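L-glyceraldehyde 3-phosphate reductase (Clostridium beijerinckii, PDB 6HG6) is an NADPH-binding aldo-keto reductase with a TIM-barrel fold, an aldehyde reductase that detoxifies furfural and probably reduces other small aldehydes. Local coordinates at residues Cys49-Ala52 against Phe53-Ile57; Gly298-Lys301 against Pro302-Ile306; Leu208-Ala211 against Ala212-Gly216; Leu283-Val286 against Leu287-Ser290; Leu120-Ser123 against Leu124-Gly128. All coordinates share one frame; numbering follows the deposited sequence. Where two conformers were deposited one is given.

Contact 1 of 5, residues Cys49-Ala52 against Phe53-Ile57; sequences CFTA and FDNGI
C49 and F53 stand one turn apart where helix 42-54 runs out in a Schellman motif, within the beta-alpha-beta unit of strand 28-31, this helix and strand 59-61. C49 O takes the nearly straight bond from F53 N (3.0 Å); the C49 side chain packs on F77 and I80 of helix 72-85. F50 O continues the pattern by accepting D54 N at 2.9 Å. D54 OD1 is bonded by the Y3 hydroxyl and S6 N, while the F50 ring stacks on that of Y3. T51 turns its hydroxyl back to E47 O, as threonine can within a helix, and its O receives a weak bond from N55 N. At A52 the regular ladder stops. Its O accepts both N55 N (3.1 Å) and I57 N (2.9 Å), which reach it from opposite faces of the carbonyl plane. G56, with phi 87°, makes the reversal at little steric cost because it has no CB, and its N returns to F53 O. The small A52 lets the branched I57 come close, and I57 also lies against I28 and F30 of the barrel strand. The hydrophobic closure of the motif is the meeting of A52 CB and I57 CB at 4.0 Å.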
loop_
_atom_site.group_PDB
_atom_site.type_symbol
_atom_site.label_atom_id
_atom_site.label_comp_id
_atom_site.label_asym_id
_atom_site.label_seq_id
_atom_site.Cartn_x
_atom_site.Cartn_y
_atom_site.Cartn_z
ATOM N N CYS A 49 3.652 9.360 -11.593
ATOM C CA CYS A 49 4.669 8.289 -11.447
ATOM C C CYS A 49 6.071 8.895 -11.431
ATOM O O CYS A 49 6.848 8.502 -10.583
ATOM C CB CYS A 49 4.539 7.254 -12.545
ATOM S SG CYS A 49 3.044 6.253 -12.325
ATOM N N PHE A 50 6.365 9.782 -12.365
ATOM C CA PHE A 50 7.665 10.448 -12.490
ATOM C C PHE A 50 7.926 11.228 -11.201
ATOM O O PHE A 50 9.061 11.189 -10.684
ATOM C CB PHE A 50 7.698 11.382 -13.697
ATOM C CG PHE A 50 7.504 10.700 -15.031
ATOM C CD1 PHE A 50 7.771 9.352 -15.208
ATOM C CD2 PHE A 50 7.222 11.478 -16.147
ATOM C CE1 PHE A 50 7.591 8.744 -16.446
ATOM C CE2 PHE A 50 7.089 10.884 -17.391
ATOM C CZ PHE A 50 7.301 9.531 -17.540
ATOM N N THR A 51 6.932 11.973 -10.708
ATOM C CA THR A 51 7.093 12.749 -9.458
ATOM C C THR A 51 7.409 11.787 -8.311
ATOM O O THR A 51 8.342 12.062 -7.564
ATOM C CB THR A 51 5.857 13.598 -9.148
ATOM O OG1 THR A 51 5.667 14.443 -10.281
ATOM C CG2 THR A 51 6.044 14.402 -7.890
ATOM N N ALA A 52 6.707 10.665 -8.214
ATOM C CA ALA A 52 6.895 9.684 -7.140
ATOM C C ALA A 52 8.354 9.189 -7.167
ATOM O O ALA A 52 9.067 9.290 -6.154
ATOM C CB ALA A 52 5.943 8.545 -7.307
ATOM N N PHE A 53 8.791 8.700 -8.320
ATOM C CA PHE A 53 10.145 8.112 -8.459
ATOM C C PHE A 53 11.204 9.187 -8.242
ATOM O O PHE A 53 12.231 8.894 -7.611
ATOM C CB PHE A 53 10.284 7.399 -9.802
ATOM C CG PHE A 53 11.544 6.582 -9.954
ATOM C CD1 PHE A 53 11.832 5.595 -9.036
ATOM C CD2 PHE A 53 12.381 6.758 -11.038
ATOM C CE1 PHE A 53 13.013 4.848 -9.132
ATOM C CE2 PHE A 53 13.547 6.014 -11.157
ATOM C CZ PHE A 53 13.855 5.057 -10.205
ATOM N N ASP A 54 11.001 10.408 -8.747
ATOM C CA ASP A 54 11.998 11.488 -8.601
ATOM C C ASP A 54 12.216 11.820 -7.124
ATOM O O ASP A 54 13.241 12.417 -6.833
ATOM C CB ASP A 54 11.587 12.745 -9.366
ATOM C CG ASP A 54 11.839 12.687 -10.860
ATOM O OD1 ASP A 54 12.435 11.723 -11.326
ATOM O OD2 ASP A 54 11.510 13.701 -11.524
ATOM N N ASN A 55 11.226 11.525 -6.265
ATOM C CA ASN A 55 11.255 11.813 -4.801
ATOM C C ASN A 55 11.594 10.549 -4.007
ATOM O O ASN A 55 11.423 10.549 -2.774
ATOM C CB ASN A 55 9.929 12.433 -4.375
ATOM C CG ASN A 55 9.870 13.858 -4.861
ATOM O OD1 ASN A 55 9.296 14.145 -5.916
ATOM N ND2 ASN A 55 10.587 14.729 -4.202
ATOM N N GLY A 56 12.061 9.503 -4.691
ATOM C CA GLY A 56 12.568 8.273 -4.053
ATOM C C GLY A 56 11.525 7.251 -3.756
ATOM O O GLY A 56 11.883 6.227 -3.163
ATOM N N ILE A 57 10.285 7.434 -4.219
ATOM C CA ILE A 57 9.241 6.399 -4.075
ATOM C C ILE A 57 9.531 5.320 -5.120
ATOM O O ILE A 57 9.339 5.553 -6.324
ATOM C CB ILE A 57 7.824 6.954 -4.167
ATOM C CG1 ILE A 57 7.650 8.009 -3.078
ATOM C CG2 ILE A 57 6.873 5.815 -3.999
ATOM C CD1 ILE A 57 6.373 8.826 -3.228
#

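Contact 2 of 5, residues Gly298-Lys301 against Pro302-Ile306; sequences GASK and PSQII. With NDP (NADPH dihydro-nicotinamide-adenine-dinucleotide phosphate), chain B.
Q304 and S300, both NADPH-binding, converge on O1X of the adenosine 2'-phosphate that distinguishes NADPH from NADH. With CG beside the backbone N (chi1 -66°), the extended Q304 chain (chi2 167°) is aimed at the loop. OE1 accepts S300 N at 3.0 Å, fixing the amide's orientation; NE2 gives an almost straight bond to NDP O1X (2.8 Å, 168°). S300 OG donates to the same oxygen at 2.9 Å. An amide suits this place, accepting from the loop and donating to the anion. K301 crosses Q304 at about a right angle, its CG 4.0 Å from Q304 CD, while its backbone O accepts Q304 N. G298, without a side chain, lets the cofactor come close and adds a weak bond from N to NDP O2A. A299 CB meets I305 CG1 at 3.8 Å. The loop leads from barrel strand 294-297 into helix 302-308, with A299 and I305 against F30 of strand 28-31 and P302 against L48 and T51 of helix 42-54.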
loop_
_atom_site.group_PDB
_atom_site.type_symbol
_atom_site.label_atom_id
_atom_site.label_comp_id
_atom_site.label_asym_id
_atom_site.label_seq_id
_atom_site.Cartn_x
_atom_site.Cartn_y
_atom_site.Cartn_z
ATOM N N GLY A 298 -2.078 7.835 -2.161
ATOM C CA GLY A 298 -2.610 8.089 -3.504
ATOM C C GLY A 298 -2.420 9.548 -3.791
ATOM O O GLY A 298 -2.143 10.301 -2.854
ATOM N N ALA A 299 -2.599 9.967 -5.027
ATOM C CA ALA A 299 -2.557 11.381 -5.419
ATOM C C ALA A 299 -3.305 11.584 -6.727
ATOM O O ALA A 299 -3.330 10.655 -7.524
ATOM C CB ALA A 299 -1.135 11.821 -5.564
ATOM N N SER A 300 -3.918 12.755 -6.899
ATOM C CA SER A 300 -4.525 13.211 -8.175
ATOM C C SER A 300 -3.573 14.212 -8.833
ATOM O O SER A 300 -3.689 14.456 -10.042
ATOM C CB SER A 300 -5.917 13.808 -7.977
ATOM O OG SER A 300 -5.904 14.823 -6.994
ATOM N N LYS A 301 -2.666 14.811 -8.060
ATOM C CA LYS A 301 -1.773 15.853 -8.610
ATOM C C LYS A 301 -0.403 15.733 -7.940
ATOM O O LYS A 301 -0.296 15.293 -6.797
ATOM C CB LYS A 301 -2.451 17.221 -8.520
ATOM C CG LYS A 301 -2.737 17.729 -7.121
ATOM C CD LYS A 301 -3.598 18.994 -7.134
ATOM C CE LYS A 301 -3.755 19.626 -5.767
ATOM N NZ LYS A 301 -4.838 20.637 -5.761
ATOM N N PRO A 302 0.672 16.058 -8.692
ATOM C CA PRO A 302 2.057 15.941 -8.208
ATOM C C PRO A 302 2.336 16.677 -6.888
ATOM O O PRO A 302 3.043 16.134 -6.054
ATOM C CB PRO A 302 2.884 16.606 -9.319
ATOM C CG PRO A 302 2.030 16.361 -10.566
ATOM C CD PRO A 302 0.616 16.590 -10.065
ATOM N N SER A 303 1.702 17.821 -6.666
ATOM C CA SER A 303 1.935 18.625 -5.439
ATOM C C SER A 303 1.620 17.773 -4.204
ATOM O O SER A 303 2.251 18.006 -3.165
ATOM C CB SER A 303 1.144 19.919 -5.443
ATOM O OG SER A 303 -0.244 19.650 -5.572
ATOM N N GLN A 304 0.673 16.831 -4.281
ATOM C CA GLN A 304 0.317 15.997 -3.110
ATOM C C GLN A 304 1.466 15.058 -2.781
ATOM O O GLN A 304 1.728 14.850 -1.597
ATOM C CB GLN A 304 -0.978 15.232 -3.309
ATOM C CG GLN A 304 -2.155 16.192 -3.391
ATOM C CD GLN A 304 -3.402 15.512 -3.888
ATOM O OE1 GLN A 304 -3.327 14.488 -4.560
ATOM N NE2 GLN A 304 -4.542 16.137 -3.622
ATOM N N ILE A 305 2.139 14.513 -3.791
ATOM C CA ILE A 305 3.313 13.651 -3.538
ATOM C C ILE A 305 4.387 14.502 -2.840
ATOM O O ILE A 305 4.933 14.072 -1.826
ATOM C CB ILE A 305 3.789 13.041 -4.861
ATOM C CG1 ILE A 305 2.672 12.171 -5.441
ATOM C CG2 ILE A 305 5.067 12.242 -4.652
ATOM C CD1 ILE A 305 2.987 11.518 -6.762
ATOM N N ILE A 306 4.717 15.628 -3.429
ATOM C CA ILE A 306 5.806 16.513 -2.943
ATOM C C ILE A 306 5.522 16.930 -1.489
ATOM O O ILE A 306 6.440 16.857 -0.683
ATOM C CB ILE A 306 5.968 17.674 -3.939
ATOM C CG1 ILE A 306 6.501 17.122 -5.263
ATOM C CG2 ILE A 306 6.871 18.752 -3.373
ATOM C CD1 ILE A 306 6.393 18.051 -6.445
HETATM P PA NDP B . -4.815 7.946 1.083
HETATM O O1A NDP B . -5.558 7.637 2.339
HETATM O O2A NDP B . -3.389 8.391 1.034
HETATM O O5B NDP B . -5.700 8.922 0.159
HETATM C C5B NDP B . -5.166 9.375 -1.114
HETATM C C4B NDP B . -5.962 10.559 -1.596
HETATM O O4B NDP B . -5.929 11.576 -0.561
HETATM C C3B NDP B . -5.459 11.262 -2.865
HETATM O O3B NDP B . -5.979 10.705 -4.069
HETATM C C2B NDP B . -5.971 12.678 -2.639
HETATM O O2B NDP B . -7.357 12.681 -2.967
HETATM C C1B NDP B . -5.788 12.852 -1.135
HETATM N N9A NDP B . -4.493 13.369 -0.710
HETATM C C8A NDP B . -3.270 12.752 -0.815
HETATM N N7A NDP B . -2.290 13.443 -0.289
HETATM C C5A NDP B . -2.901 14.590 0.197
HETATM C C6A NDP B . -2.398 15.721 0.870
HETATM N N6A NDP B . -1.114 15.883 1.179
HETATM N N1A NDP B . -3.285 16.687 1.226
HETATM C C2A NDP B . -4.577 16.514 0.912
HETATM N N3A NDP B . -5.162 15.493 0.291
HETATM C C4A NDP B . -4.262 14.551 -0.045
HETATM O O3 NDP B . -4.788 6.593 0.198
HETATM P PN NDP B . -5.866 5.758 -0.642
HETATM O O1N NDP B . -5.955 6.389 -1.992
HETATM O O2N NDP B . -7.109 5.513 0.151
HETATM O O5D NDP B . -5.082 4.355 -0.774
HETATM C C5D NDP B . -3.680 4.399 -1.145
HETATM C C4D NDP B . -3.302 3.094 -1.806
HETATM O O4D NDP B . -3.506 2.015 -0.876
HETATM C C3D NDP B . -4.137 2.671 -3.012
HETATM O O3D NDP B . -3.742 3.391 -4.171
HETATM C C2D NDP B . -3.803 1.175 -3.054
HETATM O O2D NDP B . -2.549 0.973 -3.652
HETATM C C1D NDP B . -3.763 0.806 -1.574
HETATM N N1N NDP B . -5.048 0.234 -1.099
HETATM C C2N NDP B . -5.117 -1.097 -0.764
HETATM C C3N NDP B . -6.306 -1.750 -0.585
HETATM C C7N NDP B . -6.292 -3.212 -0.226
HETATM O O7N NDP B . -5.224 -3.853 -0.204
HETATM N N7N NDP B . -7.470 -3.778 0.034
HETATM C C4N NDP B . -7.568 -0.948 -0.758
HETATM C C5N NDP B . -7.373 0.509 -0.915
HETATM C C6N NDP B . -6.171 1.034 -0.996
HETATM P P2B NDP B . -7.974 14.052 -3.561
HETATM O O1X NDP B . -6.953 14.896 -4.296
HETATM O O2X NDP B . -9.088 13.583 -4.483
HETATM O O3X NDP B . -8.498 14.733 -2.305
#

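Contact 3 of 5, residues Leu208-Ala211 against Ala212-Gly216; sequences LKRA and AKENG
With CG opposite the backbone N (chi1 174°) and an extended run to NE, R210 stands out from the helix. E214, one turn later, has chi1 -71° and a stretched chain that leans back to meet it. OE1 of E214 comes to lie over one face of the R210 guanidinium, off toward its rim, 3.4 Å from NE. The two planes are 53° apart and no N-H points at the oxygen, so this surface salt bridge is purely electrostatic. Beneath it, E214 N donates to R210 O at 2.9 Å. N215, the first residue to leave helical angles, grips A211 O twice: its backbone N reaches that oxygen at 2.9 Å, and its side-chain ND2 at 2.8 Å along a nearly straight bond, the acceptor lying in the amide plane. Asparagine is short enough to fold back this way. The small A211 and A212 suit the buried flank, where A211 packs on M175 of helix 172-184 and A212 on I219 of strand 218-222. K209 NZ forms a salt bridge with D289 and a hydrogen bond with the Y196 hydroxyl. G216, at positive phi, is the C-prime residue of a Schellman motif that closes helix 208-214 just before barrel strand 218-222.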
loop_
_atom_site.group_PDB
_atom_site.type_symbol
_atom_site.label_atom_id
_atom_site.label_comp_id
_atom_site.label_asym_id
_atom_site.label_seq_id
_atom_site.Cartn_x
_atom_site.Cartn_y
_atom_site.Cartn_z
ATOM N N LEU A 208 -3.202 -8.240 13.967
ATOM C CA LEU A 208 -2.324 -8.188 12.773
ATOM C C LEU A 208 -1.037 -7.436 13.093
ATOM O O LEU A 208 0.072 -7.960 12.747
ATOM C CB LEU A 208 -3.072 -7.621 11.565
ATOM C CG LEU A 208 -2.331 -7.654 10.221
ATOM C CD1 LEU A 208 -1.280 -6.554 10.175
ATOM C CD2 LEU A 208 -1.699 -9.030 9.944
ATOM N N LYS A 209 -1.125 -6.257 13.680
ATOM C CA LYS A 209 0.101 -5.455 13.906
ATOM C C LYS A 209 1.086 -6.215 14.802
ATOM O O LYS A 209 2.284 -6.282 14.419
ATOM C CB LYS A 209 -0.256 -4.088 14.456
ATOM C CG LYS A 209 0.839 -3.042 14.364
ATOM C CD LYS A 209 0.335 -1.708 14.902
ATOM C CE LYS A 209 1.414 -0.649 14.945
ATOM N NZ LYS A 209 1.057 0.537 15.745
ATOM N N ARG A 210 0.603 -6.831 15.870
ATOM C CA ARG A 210 1.446 -7.611 16.799
ATOM C C ARG A 210 1.946 -8.904 16.128
ATOM O O ARG A 210 3.108 -9.224 16.345
ATOM C CB ARG A 210 0.672 -7.902 18.082
ATOM C CG ARG A 210 1.379 -8.830 19.062
ATOM C CD ARG A 210 0.506 -8.928 20.302
ATOM N NE ARG A 210 0.696 -10.104 21.159
ATOM C CZ ARG A 210 1.118 -10.126 22.437
ATOM N NH1 ARG A 210 1.454 -9.023 23.098
ATOM N NH2 ARG A 210 1.191 -11.286 23.068
ATOM N N ALA A 211 1.109 -9.643 15.399
ATOM C CA ALA A 211 1.517 -10.913 14.751
ATOM C C ALA A 211 2.594 -10.609 13.708
ATOM O O ALA A 211 3.541 -11.376 13.621
ATOM C CB ALA A 211 0.340 -11.637 14.136
ATOM N N ALA A 212 2.453 -9.532 12.932
ATOM C CA ALA A 212 3.429 -9.175 11.876
ATOM C C ALA A 212 4.772 -8.932 12.557
ATOM O O ALA A 212 5.773 -9.554 12.163
ATOM C CB ALA A 212 2.979 -7.996 11.075
ATOM N N LYS A 213 4.797 -8.100 13.600
ATOM C CA LYS A 213 6.038 -7.810 14.334
ATOM C C LYS A 213 6.624 -9.117 14.901
ATOM O O LYS A 213 7.812 -9.351 14.708
ATOM C CB LYS A 213 5.771 -6.807 15.464
ATOM C CG LYS A 213 7.008 -6.484 16.275
ATOM C CD LYS A 213 6.822 -5.404 17.298
ATOM C CE LYS A 213 8.158 -5.002 17.899
ATOM N NZ LYS A 213 7.979 -4.026 18.996
ATOM N N GLU A 214 5.832 -9.938 15.590
ATOM C CA GLU A 214 6.345 -11.146 16.266
ATOM C C GLU A 214 6.841 -12.164 15.227
ATOM O O GLU A 214 7.645 -12.989 15.623
ATOM C CB GLU A 214 5.295 -11.759 17.192
ATOM C CG GLU A 214 5.046 -10.910 18.441
ATOM C CD GLU A 214 4.038 -11.420 19.457
ATOM O OE1 GLU A 214 3.997 -10.882 20.604
ATOM O OE2 GLU A 214 3.284 -12.332 19.102
ATOM N N ASN A 215 6.369 -12.133 13.979
ATOM C CA ASN A 215 6.761 -13.140 12.946
ATOM C C ASN A 215 7.722 -12.541 11.905
ATOM O O ASN A 215 7.974 -13.185 10.866
ATOM C CB ASN A 215 5.536 -13.782 12.309
ATOM C CG ASN A 215 4.798 -14.651 13.307
ATOM O OD1 ASN A 215 5.100 -15.843 13.404
ATOM N ND2 ASN A 215 3.891 -14.075 14.093
ATOM N N GLY A 216 8.202 -11.332 12.143
ATOM C CA GLY A 216 9.149 -10.628 11.268
ATOM C C GLY A 216 8.606 -10.333 9.890
ATOM O O GLY A 216 9.396 -10.339 8.941
#

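Contact 4 of 5, residues Leu283-Val286 against Leu287-Ser290; sequences LSWV and LKDS
The aliphatic part of K288 lies over one face of the W285 indole, at the C-terminal end of helix 278-286 in the TIM barrel. K288 CD sits above the five-membered ring, 4.0 Å from its centroid, in a CH-pi contact. The ammonium group continues past it to an off-centre cation-pi position, NZ 4.5 Å from the centroid of the six-membered ring. Lysine suits the site because its methylenes cover the apolar ring while its charge reaches polar partners. A bend at chi4 (-35°) accompanies the salt bridge from NZ to D289 OD2, 2.9 Å long, and a water joins NZ to W285 O. Around this first shell, the ring is held by Y196 and by L322 and I325 of helix 319-329. The helix itself frays: both bonds from L287 N, to L283 O and S284 O, are weak, whereas K288 N donates to W285 O at 3.1 Å. L283, V286 and L287 lean on V295 of strand 294-297. A second water bridges the exit, accepting from D289 N and donating to V286 O at 2.7 Å.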
loop_
_atom_site.group_PDB
_atom_site.type_symbol
_atom_site.label_atom_id
_atom_site.label_comp_id
_atom_site.label_asym_id
_atom_site.label_seq_id
_atom_site.Cartn_x
_atom_site.Cartn_y
_atom_site.Cartn_z
ATOM N N LEU A 283 0.039 10.743 8.103
ATOM C CA LEU A 283 1.033 9.850 7.455
ATOM C C LEU A 283 2.142 9.528 8.461
ATOM O O LEU A 283 2.477 8.351 8.594
ATOM C CB LEU A 283 1.625 10.496 6.205
ATOM C CG LEU A 283 0.644 10.800 5.073
ATOM C CD1 LEU A 283 1.398 11.412 3.902
ATOM C CD2 LEU A 283 -0.101 9.566 4.633
ATOM N N SER A 284 2.642 10.537 9.167
ATOM C CA SER A 284 3.694 10.363 10.205
ATOM C C SER A 284 3.186 9.409 11.291
ATOM O O SER A 284 3.956 8.564 11.740
ATOM C CB SER A 284 4.126 11.638 10.789
ATOM O OG SER A 284 4.652 12.473 9.789
ATOM N N TRP A 285 1.925 9.530 11.696
ATOM C CA TRP A 285 1.400 8.703 12.801
ATOM C C TRP A 285 1.398 7.223 12.400
ATOM O O TRP A 285 1.781 6.358 13.209
ATOM C CB TRP A 285 0.024 9.242 13.215
ATOM C CG TRP A 285 -0.573 8.486 14.350
ATOM C CD1 TRP A 285 -0.501 8.823 15.663
ATOM C CD2 TRP A 285 -1.333 7.268 14.286
ATOM N NE1 TRP A 285 -1.160 7.894 16.411
ATOM C CE2 TRP A 285 -1.681 6.940 15.614
ATOM C CE3 TRP A 285 -1.771 6.444 13.258
ATOM C CZ2 TRP A 285 -2.403 5.797 15.940
ATOM C CZ3 TRP A 285 -2.499 5.319 13.583
ATOM C CH2 TRP A 285 -2.830 5.021 14.900
ATOM N N VAL A 286 0.953 6.902 11.203
ATOM C CA VAL A 286 0.912 5.496 10.755
ATOM C C VAL A 286 2.318 4.870 10.809
ATOM O O VAL A 286 2.399 3.646 11.017
ATOM C CB VAL A 286 0.275 5.436 9.356
ATOM C CG1 VAL A 286 0.607 4.190 8.658
ATOM C CG2 VAL A 286 -1.224 5.633 9.464
ATOM N N LEU A 287 3.358 5.654 10.594
ATOM C CA LEU A 287 4.781 5.195 10.570
ATOM C C LEU A 287 5.452 5.266 11.946
ATOM O O LEU A 287 6.661 5.003 12.028
ATOM C CB LEU A 287 5.574 6.075 9.597
ATOM C CG LEU A 287 5.286 5.826 8.112
ATOM C CD1 LEU A 287 5.954 6.903 7.287
ATOM C CD2 LEU A 287 5.716 4.447 7.645
ATOM N N LYS A 288 4.756 5.658 12.993
ATOM C CA LYS A 288 5.460 5.945 14.269
ATOM C C LYS A 288 6.147 4.691 14.823
ATOM O O LYS A 288 7.158 4.852 15.533
ATOM C CB LYS A 288 4.501 6.580 15.276
ATOM C CG LYS A 288 3.436 5.692 15.894
ATOM C CD LYS A 288 2.456 6.550 16.669
ATOM C CE LYS A 288 1.555 5.810 17.629
ATOM N NZ LYS A 288 1.148 4.481 17.193
ATOM N N ASP A 289 5.512 3.548 14.693
ATOM C CA ASP A 289 5.997 2.243 15.215
ATOM C C ASP A 289 6.812 1.520 14.136
ATOM O O ASP A 289 6.383 1.433 12.985
ATOM C CB ASP A 289 4.833 1.398 15.729
ATOM C CG ASP A 289 4.061 2.075 16.853
ATOM O OD1 ASP A 289 4.697 2.632 17.799
ATOM O OD2 ASP A 289 2.832 2.116 16.749
ATOM N N SER A 290 7.949 0.958 14.524
ATOM C CA SER A 290 8.884 0.301 13.563
ATOM C C SER A 290 8.220 -0.843 12.812
ATOM O O SER A 290 8.681 -1.124 11.662
ATOM C CB SER A 290 10.136 -0.182 14.299
ATOM O OG SER A 290 9.781 -1.173 15.249
HETATM O O HOH W 1 0.648 4.199 14.501
HETATM O O HOH W 2 2.802 2.714 13.552
#

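Contact 5 of 5, residues Leu120-Ser123 against Leu124-Gly128; sequences LDQS and LKRMG. With EDO (1,2-ethanediol), chain J.
Q122 OE1 is gripped by two donors: R126 NH1 at 3.1 Å along a nearly straight bond (168°), and a water at 2.8 Å that also accepts from R126 NH2. Both OE1 and the water lie at the edge of the guanidinium, in its plane, while the Q122 amide stands almost perpendicular to that plane (89°). The bend of R126 at chi3 (-62°) folds its guanidinium back over the preceding turn, where Q122 O lies above the centre of one face. R126 N meanwhile donates to this same Q122 O at 2.9 Å, so side chain and backbone of the pair are joined separately. Arginine fits here because its several N-H groups serve different partners: besides Q122 and the water, NH2 forms a salt bridge with E74, whose other carboxylate oxygen is bonded to S123 OG. The apolar side of the helix carries L120 and L124, with L120 CD1 4.0 Å from L124 CG. The small S123 fits close against T96 of strand 93-98. S123 O accepts M127 N at 2.9 Å. G128, at positive phi, is the C-prime residue of the Schellman motif that ends the helix. In the beta-alpha-beta unit of strands 93-98 and 132-137, helix 113-127 lays L120 on F135, L124 and M127 on V132, and M127 also on T96, while R126 and M127 reach helix 72-85.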
loop_
_atom_site.group_PDB
_atom_site.type_symbol
_atom_site.label_atom_id
_atom_site.label_comp_id
_atom_site.label_asym_id
_atom_site.label_seq_id
_atom_site.Cartn_x
_atom_site.Cartn_y
_atom_site.Cartn_z
ATOM N N LEU A 120 -3.022 -13.627 -12.147
ATOM C CA LEU A 120 -1.612 -13.204 -12.244
ATOM C C LEU A 120 -1.173 -13.165 -13.700
ATOM O O LEU A 120 -0.505 -12.261 -14.063
ATOM C CB LEU A 120 -0.719 -14.129 -11.437
ATOM C CG LEU A 120 0.766 -13.806 -11.504
ATOM C CD1 LEU A 120 1.111 -12.422 -11.024
ATOM C CD2 LEU A 120 1.525 -14.870 -10.732
ATOM N N ASP A 121 -1.519 -14.152 -14.502
ATOM C CA ASP A 121 -1.145 -14.136 -15.920
ATOM C C ASP A 121 -1.740 -12.903 -16.608
ATOM O O ASP A 121 -1.050 -12.267 -17.454
ATOM C CB ASP A 121 -1.602 -15.429 -16.584
ATOM C CG ASP A 121 -0.769 -16.650 -16.274
ATOM O OD1 ASP A 121 0.305 -16.462 -15.649
ATOM O OD2 ASP A 121 -1.223 -17.809 -16.651
ATOM N N GLN A 122 -2.996 -12.602 -16.323
ATOM C CA GLN A 122 -3.638 -11.402 -16.925
ATOM C C GLN A 122 -2.876 -10.147 -16.491
ATOM O O GLN A 122 -2.637 -9.292 -17.375
ATOM C CB GLN A 122 -5.084 -11.216 -16.508
ATOM C CG GLN A 122 -6.073 -12.238 -17.043
ATOM C CD GLN A 122 -7.491 -11.891 -16.624
ATOM O OE1 GLN A 122 -7.796 -10.819 -16.025
ATOM N NE2 GLN A 122 -8.429 -12.762 -17.006
ATOM N N SER A 123 -2.529 -10.039 -15.186
ATOM C CA SER A 123 -1.807 -8.851 -14.644
ATOM C C SER A 123 -0.466 -8.668 -15.336
ATOM O O SER A 123 -0.124 -7.547 -15.724
ATOM C CB SER A 123 -1.602 -8.961 -13.179
ATOM O OG SER A 123 -2.848 -8.814 -12.522
ATOM N N LEU A 124 0.275 -9.749 -15.518
ATOM C CA LEU A 124 1.596 -9.653 -16.158
ATOM C C LEU A 124 1.439 -9.204 -17.605
ATOM O O LEU A 124 2.288 -8.402 -18.084
ATOM C CB LEU A 124 2.315 -10.990 -16.049
ATOM C CG LEU A 124 2.667 -11.416 -14.625
ATOM C CD1 LEU A 124 3.274 -12.832 -14.653
ATOM C CD2 LEU A 124 3.647 -10.420 -13.991
ATOM N N LYS A 125 0.379 -9.657 -18.267
ATOM C CA LYS A 125 0.144 -9.306 -19.688
ATOM C C LYS A 125 -0.225 -7.822 -19.770
ATOM O O LYS A 125 0.339 -7.123 -20.593
ATOM C CB LYS A 125 -0.914 -10.220 -20.295
ATOM C CG LYS A 125 -1.202 -9.950 -21.762
ATOM C CD LYS A 125 -2.212 -10.909 -22.337
ATOM C CE LYS A 125 -2.808 -10.417 -23.646
ATOM N NZ LYS A 125 -1.823 -10.550 -24.737
ATOM N N ARG A 126 -1.103 -7.353 -18.894
ATOM C CA ARG A 126 -1.537 -5.929 -18.890
ATOM C C ARG A 126 -0.356 -5.005 -18.554
ATOM O O ARG A 126 -0.196 -3.975 -19.188
ATOM C CB ARG A 126 -2.660 -5.731 -17.878
ATOM C CG ARG A 126 -4.014 -6.164 -18.418
ATOM C CD ARG A 126 -5.187 -5.723 -17.547
ATOM N NE ARG A 126 -5.067 -6.328 -16.256
ATOM C CZ ARG A 126 -5.701 -7.440 -15.858
ATOM N NH1 ARG A 126 -6.548 -8.057 -16.659
ATOM N NH2 ARG A 126 -5.434 -7.939 -14.667
ATOM N N MET A 127 0.506 -5.420 -17.640
ATOM C CA MET A 127 1.642 -4.547 -17.226
ATOM C C MET A 127 2.868 -4.755 -18.122
ATOM O O MET A 127 3.804 -3.931 -18.041
ATOM C CB MET A 127 2.010 -4.764 -15.767
ATOM C CG MET A 127 0.897 -4.256 -14.852
ATOM S SD MET A 127 1.422 -4.157 -13.137
ATOM C CE MET A 127 1.181 -5.851 -12.604
ATOM N N GLY A 128 2.878 -5.783 -18.969
ATOM C CA GLY A 128 4.025 -6.080 -19.833
ATOM C C GLY A 128 5.239 -6.519 -19.023
ATOM O O GLY A 128 6.350 -6.181 -19.429
HETATM C C1 EDO J . -0.669 -20.121 -15.169
HETATM O O1 EDO J . 0.226 -19.942 -16.259
HETATM C C2 EDO J . -0.325 -21.259 -14.308
HETATM O O2 EDO J . -0.790 -22.504 -14.815
HETATM O O HOH W 3 -6.894 -10.122 -13.508
#

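Overall arrangement
All five contacts lie at helix ends around the barrel, four at C-terminal ends and contact 2 at an N-terminal one. Contacts 1 and 4 are largely buried; contacts 2, 3 and 5 have one flank inside and another exposed. Contacts 1, 3 and 5 share Schellman endings, yet 1 relies on apolar packing, whereas 3 and 5 add charged or polar pairs one turn apart. Contact 2 alone bonds the cofactor directly, and T51 and I57 of contact 1 pack on P302, I305 and I306 of contact 2. Contacts 3 and 4 meet at D289 OD2, which is shared by K209 and K288, their ammonium groups close together. Contact 5 is remote from contact 4, their centres about 33 Å apart.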